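Local structure of DNA ligase (Archaeoglobus fulgidus, 3GDE) at residues Ile224-Met229 with Arg257-Trp262; Met228-Val233 with Tyr270-Glu275; Pro294-Asp299 with Leu343-Glu348. The protein probably seals nicks in double-stranded DNA during replication, recombination and repair, consuming ATP and releasing AMP and diphosphate. All coordinates share one frame; numbering follows the deposited sequence.

Contact 1: residues Ile224-Met229 with Arg257-Trp262; sequences IPVRMM and RVQVHW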
loop_
_atom_site.group_PDB
_atom_site.type_symbol
_atom_site.label_atom_id
_atom_site.label_comp_id
_atom_site.label_asym_id
_atom_site.label_seq_id
_atom_site.Cartn_x
_atom_site.Cartn_y
_atom_site.Cartn_z
ATOM N N ILE A 224 -6.096 12.726 9.402
ATOM C CA ILE A 224 -6.536 11.458 8.821
ATOM C C ILE A 224 -6.429 11.536 7.297
ATOM O O ILE A 224 -7.119 12.337 6.658
ATOM C CB ILE A 224 -7.944 11.015 9.322
ATOM C CG1 ILE A 224 -7.851 10.625 10.803
ATOM C CG2 ILE A 224 -8.478 9.834 8.494
ATOM C CD1 ILE A 224 -9.169 10.488 11.504
ATOM N N PRO A 225 -5.548 10.702 6.716
ATOM C CA PRO A 225 -5.214 10.812 5.303
ATOM C C PRO A 225 -6.378 10.454 4.412
ATOM O O PRO A 225 -7.169 9.563 4.728
ATOM C CB PRO A 225 -4.083 9.790 5.126
ATOM C CG PRO A 225 -4.332 8.790 6.203
ATOM C CD PRO A 225 -4.824 9.593 7.363
ATOM N N VAL A 226 -6.475 11.175 3.306
ATOM C CA VAL A 226 -7.438 10.861 2.278
ATOM C C VAL A 226 -6.726 10.328 1.033
ATOM O O VAL A 226 -5.614 10.758 0.691
ATOM C CB VAL A 226 -8.481 12.016 2.044
ATOM C CG1 VAL A 226 -8.241 13.214 2.977
ATOM C CG2 VAL A 226 -8.622 12.418 0.563
ATOM N N ARG A 227 -7.347 9.337 0.403
ATOM C CA ARG A 227 -6.780 8.710 -0.775
ATOM C C ARG A 227 -6.642 9.757 -1.865
ATOM O O ARG A 227 -7.601 10.463 -2.181
ATOM C CB ARG A 227 -7.668 7.570 -1.246
ATOM C CG ARG A 227 -6.900 6.418 -1.803
ATOM C CD ARG A 227 -6.202 5.649 -0.704
ATOM N NE ARG A 227 -6.934 4.445 -0.321
ATOM C CZ ARG A 227 -6.887 3.301 -0.994
ATOM N NH1 ARG A 227 -6.157 3.201 -2.096
ATOM N NH2 ARG A 227 -7.583 2.258 -0.576
ATOM N N MET A 228 -5.443 9.882 -2.416
ATOM C CA MET A 228 -5.184 10.927 -3.401
ATOM C C MET A 228 -5.944 10.701 -4.709
ATOM O O MET A 228 -6.154 9.560 -5.132
ATOM C CB MET A 228 -3.685 11.046 -3.670
ATOM C CG MET A 228 -2.888 11.470 -2.457
ATOM S SD MET A 228 -1.187 11.003 -2.700
ATOM C CE MET A 228 -0.418 11.744 -1.253
ATOM N N MET A 229 -6.369 11.791 -5.331
ATOM C CA MET A 229 -6.927 11.722 -6.684
ATOM C C MET A 229 -5.800 11.385 -7.653
ATOM O O MET A 229 -4.711 11.951 -7.563
ATOM C CB MET A 229 -7.592 13.048 -7.066
ATOM C CG MET A 229 -8.253 13.048 -8.427
ATOM S SD MET A 229 -9.227 14.528 -8.650
ATOM C CE MET A 229 -10.017 14.176 -10.223
ATOM N N ARG A 257 4.913 12.443 -4.378
ATOM C CA ARG A 257 3.665 13.028 -3.943
ATOM C C ARG A 257 3.452 12.882 -2.426
ATOM O O ARG A 257 3.767 11.850 -1.825
ATOM C CB ARG A 257 2.508 12.429 -4.716
ATOM C CG ARG A 257 1.289 13.310 -4.681
ATOM C CD ARG A 257 0.310 12.940 -5.750
ATOM N NE ARG A 257 -0.982 13.551 -5.496
ATOM C CZ ARG A 257 -2.088 13.253 -6.167
ATOM N NH1 ARG A 257 -2.056 12.340 -7.141
ATOM N NH2 ARG A 257 -3.228 13.857 -5.857
ATOM N N VAL A 258 2.957 13.945 -1.815
ATOM C CA VAL A 258 2.646 13.950 -0.396
ATOM C C VAL A 258 1.338 14.681 -0.127
ATOM O O VAL A 258 0.815 15.430 -0.978
ATOM C CB VAL A 258 3.766 14.599 0.485
ATOM C CG1 VAL A 258 5.057 13.826 0.382
ATOM C CG2 VAL A 258 3.949 16.087 0.159
ATOM N N GLN A 259 0.822 14.448 1.071
ATOM C CA GLN A 259 -0.359 15.137 1.544
ATOM C C GLN A 259 -0.050 15.715 2.931
ATOM O O GLN A 259 0.379 15.004 3.838
ATOM C CB GLN A 259 -1.531 14.164 1.568
ATOM C CG GLN A 259 -2.858 14.794 1.848
ATOM C CD GLN A 259 -3.954 13.771 1.871
ATOM O OE1 GLN A 259 -4.299 13.245 2.927
ATOM N NE2 GLN A 259 -4.487 13.450 0.700
ATOM N N VAL A 260 -0.254 17.015 3.071
ATOM C CA VAL A 260 0.168 17.753 4.261
ATOM C C VAL A 260 -1.049 18.229 5.050
ATOM O O VAL A 260 -1.942 18.878 4.496
ATOM C CB VAL A 260 1.087 18.946 3.870
ATOM C CG1 VAL A 260 1.307 19.897 5.052
ATOM C CG2 VAL A 260 2.421 18.427 3.331
ATOM N N HIS A 261 -1.072 17.882 6.338
ATOM C CA HIS A 261 -2.179 18.212 7.232
ATOM C C HIS A 261 -1.714 19.165 8.345
ATOM O O HIS A 261 -0.731 18.882 9.037
ATOM C CB HIS A 261 -2.737 16.937 7.867
ATOM C CG HIS A 261 -3.340 15.977 6.893
ATOM N ND1 HIS A 261 -4.693 15.723 6.844
ATOM C CD2 HIS A 261 -2.775 15.192 5.947
ATOM C CE1 HIS A 261 -4.939 14.829 5.904
ATOM N NE2 HIS A 261 -3.791 14.491 5.344
ATOM N N TRP A 262 -2.440 20.267 8.528
ATOM C CA TRP A 262 -2.024 21.346 9.445
ATOM C C TRP A 262 -3.044 22.498 9.485
ATOM O O TRP A 262 -3.444 22.967 8.424
ATOM C CB TRP A 262 -0.669 21.885 8.938
ATOM C CG TRP A 262 -0.322 23.311 9.313
ATOM C CD1 TRP A 262 -0.559 24.438 8.576
ATOM C CD2 TRP A 262 0.343 23.745 10.504
ATOM N NE1 TRP A 262 -0.082 25.549 9.235
ATOM C CE2 TRP A 262 0.473 25.154 10.421
ATOM C CE3 TRP A 262 0.845 23.085 11.630
ATOM C CZ2 TRP A 262 1.082 25.912 11.432
ATOM C CZ3 TRP A 262 1.456 23.841 12.631
ATOM C CH2 TRP A 262 1.566 25.239 12.524
#

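Contact 2: residues Met228-Val233 with Tyr270-Glu275; sequences MMLAQV and YSRRLE. With PO4 (phosphate ion), chain B.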
loop_
_atom_site.group_PDB
_atom_site.type_symbol
_atom_site.label_atom_id
_atom_site.label_comp_id
_atom_site.label_asym_id
_atom_site.label_seq_id
_atom_site.Cartn_x
_atom_site.Cartn_y
_atom_site.Cartn_z
ATOM N N MET A 228 -5.443 9.882 -2.416
ATOM C CA MET A 228 -5.184 10.927 -3.401
ATOM C C MET A 228 -5.944 10.701 -4.709
ATOM O O MET A 228 -6.154 9.560 -5.132
ATOM C CB MET A 228 -3.685 11.046 -3.670
ATOM C CG MET A 228 -2.888 11.470 -2.457
ATOM S SD MET A 228 -1.187 11.003 -2.700
ATOM C CE MET A 228 -0.418 11.744 -1.253
ATOM N N MET A 229 -6.369 11.791 -5.331
ATOM C CA MET A 229 -6.927 11.722 -6.684
ATOM C C MET A 229 -5.800 11.385 -7.653
ATOM O O MET A 229 -4.711 11.951 -7.563
ATOM C CB MET A 229 -7.592 13.048 -7.066
ATOM C CG MET A 229 -8.253 13.048 -8.427
ATOM S SD MET A 229 -9.227 14.528 -8.650
ATOM C CE MET A 229 -10.017 14.176 -10.223
ATOM N N LEU A 230 -6.056 10.460 -8.570
ATOM C CA LEU A 230 -5.017 9.985 -9.484
ATOM C C LEU A 230 -5.293 10.368 -10.933
ATOM O O LEU A 230 -6.447 10.501 -11.327
ATOM C CB LEU A 230 -4.875 8.462 -9.363
ATOM C CG LEU A 230 -4.564 7.867 -7.986
ATOM C CD1 LEU A 230 -4.546 6.343 -8.075
ATOM C CD2 LEU A 230 -3.241 8.388 -7.448
ATOM N N ALA A 231 -4.231 10.518 -11.728
ATOM C CA ALA A 231 -4.354 10.869 -13.143
ATOM C C ALA A 231 -4.098 9.691 -14.090
ATOM O O ALA A 231 -3.306 8.792 -13.788
ATOM C CB ALA A 231 -3.430 12.018 -13.477
ATOM N N GLN A 232 -4.782 9.708 -15.232
ATOM C CA GLN A 232 -4.526 8.762 -16.321
ATOM C C GLN A 232 -3.379 9.239 -17.211
ATOM O O GLN A 232 -3.139 10.432 -17.330
ATOM C CB GLN A 232 -5.773 8.575 -17.192
ATOM C CG GLN A 232 -6.854 7.715 -16.569
ATOM C CD GLN A 232 -8.058 7.559 -17.486
ATOM O OE1 GLN A 232 -7.962 7.750 -18.707
ATOM N NE2 GLN A 232 -9.204 7.203 -16.901
ATOM N N VAL A 233 -2.674 8.303 -17.835
ATOM C CA VAL A 233 -1.659 8.676 -18.813
ATOM C C VAL A 233 -2.360 9.056 -20.125
ATOM O O VAL A 233 -3.147 8.287 -20.658
ATOM C CB VAL A 233 -0.590 7.560 -19.045
ATOM C CG1 VAL A 233 0.494 8.046 -20.014
ATOM C CG2 VAL A 233 0.043 7.113 -17.732
ATOM N N TYR A 270 1.824 12.635 4.788
ATOM C CA TYR A 270 1.636 11.300 4.245
ATOM C C TYR A 270 2.186 11.199 2.830
ATOM O O TYR A 270 2.075 12.139 2.038
ATOM C CB TYR A 270 0.156 10.918 4.264
ATOM C CG TYR A 270 -0.406 10.851 5.657
ATOM C CD1 TYR A 270 -0.214 9.723 6.448
ATOM C CD2 TYR A 270 -1.119 11.923 6.191
ATOM C CE1 TYR A 270 -0.715 9.662 7.748
ATOM C CE2 TYR A 270 -1.629 11.874 7.483
ATOM C CZ TYR A 270 -1.424 10.734 8.255
ATOM O OH TYR A 270 -1.930 10.668 9.532
ATOM N N SER A 271 2.786 10.058 2.521
ATOM C CA SER A 271 3.312 9.804 1.187
ATOM C C SER A 271 2.203 9.337 0.228
ATOM O O SER A 271 1.023 9.306 0.590
ATOM C CB SER A 271 4.434 8.774 1.268
ATOM O OG SER A 271 3.924 7.515 1.682
ATOM N N ARG A 272 2.591 9.000 -1.001
ATOM C CA ARG A 272 1.671 8.535 -2.047
ATOM C C ARG A 272 0.883 7.312 -1.591
ATOM O O ARG A 272 -0.305 7.205 -1.878
ATOM C CB ARG A 272 2.464 8.282 -3.356
ATOM C CG ARG A 272 1.886 7.351 -4.430
ATOM C CD ARG A 272 0.668 7.875 -5.195
ATOM N NE ARG A 272 -0.483 7.124 -4.729
ATOM C CZ ARG A 272 -1.135 6.181 -5.400
ATOM N NH1 ARG A 272 -0.833 5.863 -6.651
ATOM N NH2 ARG A 272 -2.140 5.578 -4.794
ATOM N N ARG A 273 1.550 6.413 -0.864
ATOM C CA ARG A 273 0.909 5.195 -0.341
ATOM C C ARG A 273 0.428 5.399 1.097
ATOM O O ARG A 273 0.071 4.441 1.802
ATOM C CB ARG A 273 1.837 3.966 -0.423
ATOM C CG ARG A 273 2.923 3.942 -1.518
ATOM C CD ARG A 273 2.477 4.262 -2.956
ATOM N NE ARG A 273 1.434 3.403 -3.520
ATOM C CZ ARG A 273 1.208 3.254 -4.832
ATOM N NH1 ARG A 273 1.957 3.888 -5.730
ATOM N NH2 ARG A 273 0.224 2.468 -5.258
ATOM N N LEU A 274 0.419 6.669 1.506
ATOM C CA LEU A 274 -0.049 7.110 2.806
ATOM C C LEU A 274 0.734 6.525 3.985
ATOM O O LEU A 274 0.145 6.172 4.996
ATOM C CB LEU A 274 -1.567 6.897 2.970
ATOM C CG LEU A 274 -2.495 7.509 1.916
ATOM C CD1 LEU A 274 -3.927 7.136 2.222
ATOM C CD2 LEU A 274 -2.353 9.021 1.824
ATOM N N GLU A 275 2.055 6.430 3.843
ATOM C CA GLU A 275 2.938 6.199 4.981
ATOM C C GLU A 275 3.124 7.539 5.675
ATOM O O GLU A 275 3.290 8.565 5.004
ATOM C CB GLU A 275 4.307 5.668 4.530
ATOM C CG GLU A 275 5.255 5.267 5.677
ATOM C CD GLU A 275 6.754 5.335 5.311
ATOM O OE1 GLU A 275 7.093 5.425 4.102
ATOM O OE2 GLU A 275 7.602 5.294 6.243
HETATM P P PO4 B . 0.494 7.089 -9.739
HETATM O O1 PO4 B . 0.815 7.964 -8.544
HETATM O O2 PO4 B . -0.384 7.892 -10.662
HETATM O O3 PO4 B . 1.755 6.700 -10.477
HETATM O O4 PO4 B . -0.224 5.856 -9.267
HETATM O O HOH W 1 -3.146 7.745 -1.962
#

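Contact 3: residues Pro294-Asp299 with Leu343-Glu348; sequences PGVILD and LYHDGE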
loop_
_atom_site.group_PDB
_atom_site.type_symbol
_atom_site.label_atom_id
_atom_site.label_comp_id
_atom_site.label_asym_id
_atom_site.label_seq_id
_atom_site.Cartn_x
_atom_site.Cartn_y
_atom_site.Cartn_z
ATOM N N PRO A 294 -2.744 27.805 8.818
ATOM C CA PRO A 294 -3.235 26.661 9.598
ATOM C C PRO A 294 -4.670 26.287 9.240
ATOM O O PRO A 294 -5.434 27.142 8.804
ATOM C CB PRO A 294 -3.173 27.167 11.041
ATOM C CG PRO A 294 -2.199 28.310 11.011
ATOM C CD PRO A 294 -2.411 28.951 9.686
ATOM N N GLY A 295 -5.021 25.019 9.418
ATOM C CA GLY A 295 -6.385 24.540 9.147
ATOM C C GLY A 295 -6.589 24.018 7.735
ATOM O O GLY A 295 -7.687 24.119 7.187
ATOM N N VAL A 296 -5.529 23.470 7.143
ATOM C CA VAL A 296 -5.583 22.971 5.765
ATOM C C VAL A 296 -5.087 21.532 5.602
ATOM O O VAL A 296 -4.367 20.987 6.456
ATOM C CB VAL A 296 -4.834 23.898 4.737
ATOM C CG1 VAL A 296 -5.401 25.308 4.743
ATOM C CG2 VAL A 296 -3.340 23.923 5.002
ATOM N N ILE A 297 -5.499 20.924 4.492
ATOM C CA ILE A 297 -4.913 19.677 4.027
ATOM C C ILE A 297 -4.575 19.894 2.561
ATOM O O ILE A 297 -5.449 20.166 1.737
ATOM C CB ILE A 297 -5.851 18.467 4.224
ATOM C CG1 ILE A 297 -6.037 18.205 5.710
ATOM C CG2 ILE A 297 -5.282 17.221 3.514
ATOM C CD1 ILE A 297 -7.284 17.455 6.049
ATOM N N LEU A 298 -3.287 19.798 2.262
ATOM C CA LEU A 298 -2.775 20.131 0.936
ATOM C C LEU A 298 -2.240 18.911 0.204
ATOM O O LEU A 298 -1.644 18.031 0.822
ATOM C CB LEU A 298 -1.645 21.168 1.053
ATOM C CG LEU A 298 -1.918 22.499 1.754
ATOM C CD1 LEU A 298 -0.666 23.364 1.739
ATOM C CD2 LEU A 298 -3.081 23.243 1.122
ATOM N N ASP A 299 -2.447 18.892 -1.110
ATOM C CA ASP A 299 -1.789 17.957 -2.016
ATOM C C ASP A 299 -0.564 18.609 -2.659
ATOM O O ASP A 299 -0.656 19.696 -3.224
ATOM C CB ASP A 299 -2.757 17.509 -3.117
ATOM C CG ASP A 299 -3.235 16.070 -2.950
ATOM O OD1 ASP A 299 -3.239 15.527 -1.803
ATOM O OD2 ASP A 299 -3.613 15.479 -3.991
ATOM N N LEU A 343 -7.587 20.110 -0.049
ATOM C CA LEU A 343 -8.734 19.213 0.141
ATOM C C LEU A 343 -9.562 19.682 1.328
ATOM O O LEU A 343 -10.748 19.373 1.454
ATOM C CB LEU A 343 -8.290 17.759 0.373
ATOM C CG LEU A 343 -7.054 17.099 -0.276
ATOM C CD1 LEU A 343 -7.211 15.572 -0.253
ATOM C CD2 LEU A 343 -6.743 17.574 -1.685
ATOM N N TYR A 344 -8.907 20.438 2.197
ATOM C CA TYR A 344 -9.499 20.890 3.430
ATOM C C TYR A 344 -9.025 22.298 3.712
ATOM O O TYR A 344 -7.832 22.583 3.680
ATOM C CB TYR A 344 -9.095 19.956 4.560
ATOM C CG TYR A 344 -9.826 20.178 5.855
ATOM C CD1 TYR A 344 -9.397 21.152 6.764
ATOM C CD2 TYR A 344 -10.946 19.403 6.187
ATOM C CE1 TYR A 344 -10.066 21.357 7.967
ATOM C CE2 TYR A 344 -11.620 19.592 7.404
ATOM C CZ TYR A 344 -11.170 20.573 8.283
ATOM O OH TYR A 344 -11.824 20.781 9.472
ATOM N N HIS A 345 -9.981 23.174 3.967
ATOM C CA HIS A 345 -9.709 24.558 4.314
ATOM C C HIS A 345 -10.821 24.972 5.263
ATOM O O HIS A 345 -11.896 25.417 4.834
ATOM C CB HIS A 345 -9.676 25.424 3.057
ATOM C CG HIS A 345 -9.583 26.891 3.333
ATOM N ND1 HIS A 345 -10.691 27.710 3.379
ATOM C CD2 HIS A 345 -8.515 27.685 3.579
ATOM C CE1 HIS A 345 -10.308 28.947 3.641
ATOM N NE2 HIS A 345 -8.992 28.960 3.766
ATOM N N ASP A 346 -10.550 24.781 6.554
ATOM C CA ASP A 346 -11.564 24.809 7.616
ATOM C C ASP A 346 -12.887 24.158 7.181
ATOM O O ASP A 346 -13.945 24.797 7.116
ATOM C CB ASP A 346 -11.734 26.226 8.178
ATOM C CG ASP A 346 -10.479 26.712 8.889
ATOM O OD1 ASP A 346 -10.034 26.025 9.845
ATOM O OD2 ASP A 346 -9.929 27.766 8.488
ATOM N N GLY A 347 -12.789 22.863 6.889
ATOM C CA GLY A 347 -13.881 22.092 6.318
ATOM C C GLY A 347 -13.479 21.539 4.963
ATOM O O GLY A 347 -12.633 22.115 4.269
ATOM N N GLU A 348 -14.088 20.412 4.597
ATOM C CA GLU A 348 -13.937 19.814 3.272
ATOM C C GLU A 348 -14.132 20.863 2.194
ATOM O O GLU A 348 -14.980 21.753 2.343
ATOM C CB GLU A 348 -14.993 18.738 3.057
ATOM C CG GLU A 348 -14.723 17.434 3.750
ATOM C CD GLU A 348 -15.666 16.332 3.291
ATOM O OE1 GLU A 348 -16.675 16.620 2.615
ATOM O OE2 GLU A 348 -15.400 15.162 3.608
#

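Contact 1: residues Ile224-Met229 with Arg257-Trp262
The side chains of Met228 and Arg257 slide past each other in opposite directions. Met228 CB sits over one face of the Arg257 guanidinium, towards the rim, 3.6 Å from Arg257 NH2. Met228 CG is about equally near Arg257 NE and Gln259 NE2, Met228 SD lies 3.8 Å from Arg257 NE, and the extended chain brings Met228 CE to the strand backbone, 3.6 Å from Val258 C. In the guanidinium plane, NH1 and NH2 of Arg257 both grip Met229 O, at 2.7 and 3.0 Å, while NH2 also forms a salt bridge with Asp299. Both hold in place a predicted ATP-binding side chain. An alanine in place of Arg257 would probably leave Met229 O without both donors and the Asp299 carboxylate without its counter-charge. Further along, the amide of Gln259 pairs with both backbone polar atoms of Val226: Val226 N points at a lone pair of Gln259 OE1 (3.0 Å), and Gln259 NE2 reaches Val226 O (2.9 Å). OE1 takes a second bond from His261 NE2, which fixes the amide's orientation. The loop between helix 200-216 and strand 230-233 thus packs against strand 256-262, running roughly opposite to it, and strands 268-271 and 296-306 flank that strand.

Contact 2: residues Met228-Val233 with Tyr270-Glu275
The guanidinium of Arg272 is sandwiched between Leu230 CD2 and the guanidinium of its chain neighbour Arg273. On one face lies Leu230 CD2, 3.6 Å from Arg272 NH1 and offset towards the rim; over the centre of the opposite face sits CZ of Arg273, 3.7 Å above the plane of the Arg272 group. Two like charges so stacked would probably repel, and nearby anions are likely to offset this: Arg273 forms a salt bridge with Glu538, and a phosphate ion lies at the edge of the Arg272 group. Phosphate O4 is in the guanidinium plane, a close contact 2.7 Å from Arg272 NH1, but the hydrogen bond of this nitrogen, a weak one, goes to phosphate O1. Arg272 reaches this place by folding its chain, CD being turned by chi2 of 70° and NE by chi3 of -108°. The buried NE finds no polar partner in the model. Nearer the backbone, Met228 SD rests 3.8 Å from Arg272 CA, and Met228 CE lies 3.4 Å from Ser271 O. A water joins the two segments, accepting from Met228 N and donating to Arg272 O. The type I turn from Ser271 to Leu274 is closed by Leu274 N on Ser271 O, and Ser271 OG accepts from Glu275 N at 3.1 Å. Lys420 and Arg414 also bind the phosphate; with Arg272 they are predicted ATP-binding residues, and although the ion probably comes from the crystallisation liquor, the cluster is consistent with a phosphate-binding part of the adenylation-domain nucleotide pocket.

Contact 3: residues Pro294-Asp299 with Leu343-Glu348
Segments 294-299 and 343-348 run antiparallel, Val296 and His345 forming a non-hydrogen-bonded pair and Ile297 and Tyr344 a hydrogen-bonded one, with Ile297 N donating to Tyr344 O at 3.0 Å and Asp346 N making a nearly straight bond of 3.0 Å to Gly295 O. On one face of this pairing, Ile297 CD1 presses on Tyr344 CB at 3.4 Å. The side chains of Ile297 and Leu343 cross at about a right angle, Ile297 CG2 lying 4.2 Å from Leu343 CG. The Tyr344 ring, its CG anti to the backbone N (chi1 -170°), turns its CD1 edge to Gly295 O, while Gly347 N stands over one of its faces near the rim. Strand 296-306 of the adenylation domain is edged here by the short strand 344-345, which follows a corner in the chain at Leu343. Leu343 and Tyr344 together face Ile297 in a classic beta bulge, and Ile297 O is gripped by Leu343 N at 2.8 Å but only weakly by Tyr344 N. Gly295 and Val296 form a G1 bulge against Trp262, on the neighbouring strand 256-262; a CB on Gly295 would collide with Asp346 OD1. On the other face, Val296 CG1 touches the edge of the His345 ring, 4.1 Å from His345 CD2. Leu343 CD2 packs 4.0 Å from Asp299 CG, whose carboxylate is held by Arg257 and Tyr409.

From the N terminus, the chain leaves helix 200-216 and runs through 224-233, which opens contacts 1 and 2 in overlapping stretches that share Met228 and Met229. Contact 1 closes first, on strand 256-262, and contact 2 next, at the end of strand 268-271, so the two loops cross instead of nesting. These strands are antiparallel neighbours, joined by a probable hydrogen bond from Gln259 N to Tyr270 O. Contact 3 follows in series, closing the excursion from 294-299 to 343-348. Strand 296-306 pairs with the other side of strand 256-262, and this shared neighbour ties contact 3 to contact 1. Contacts 2 and 3 are about 17 Å apart between centres.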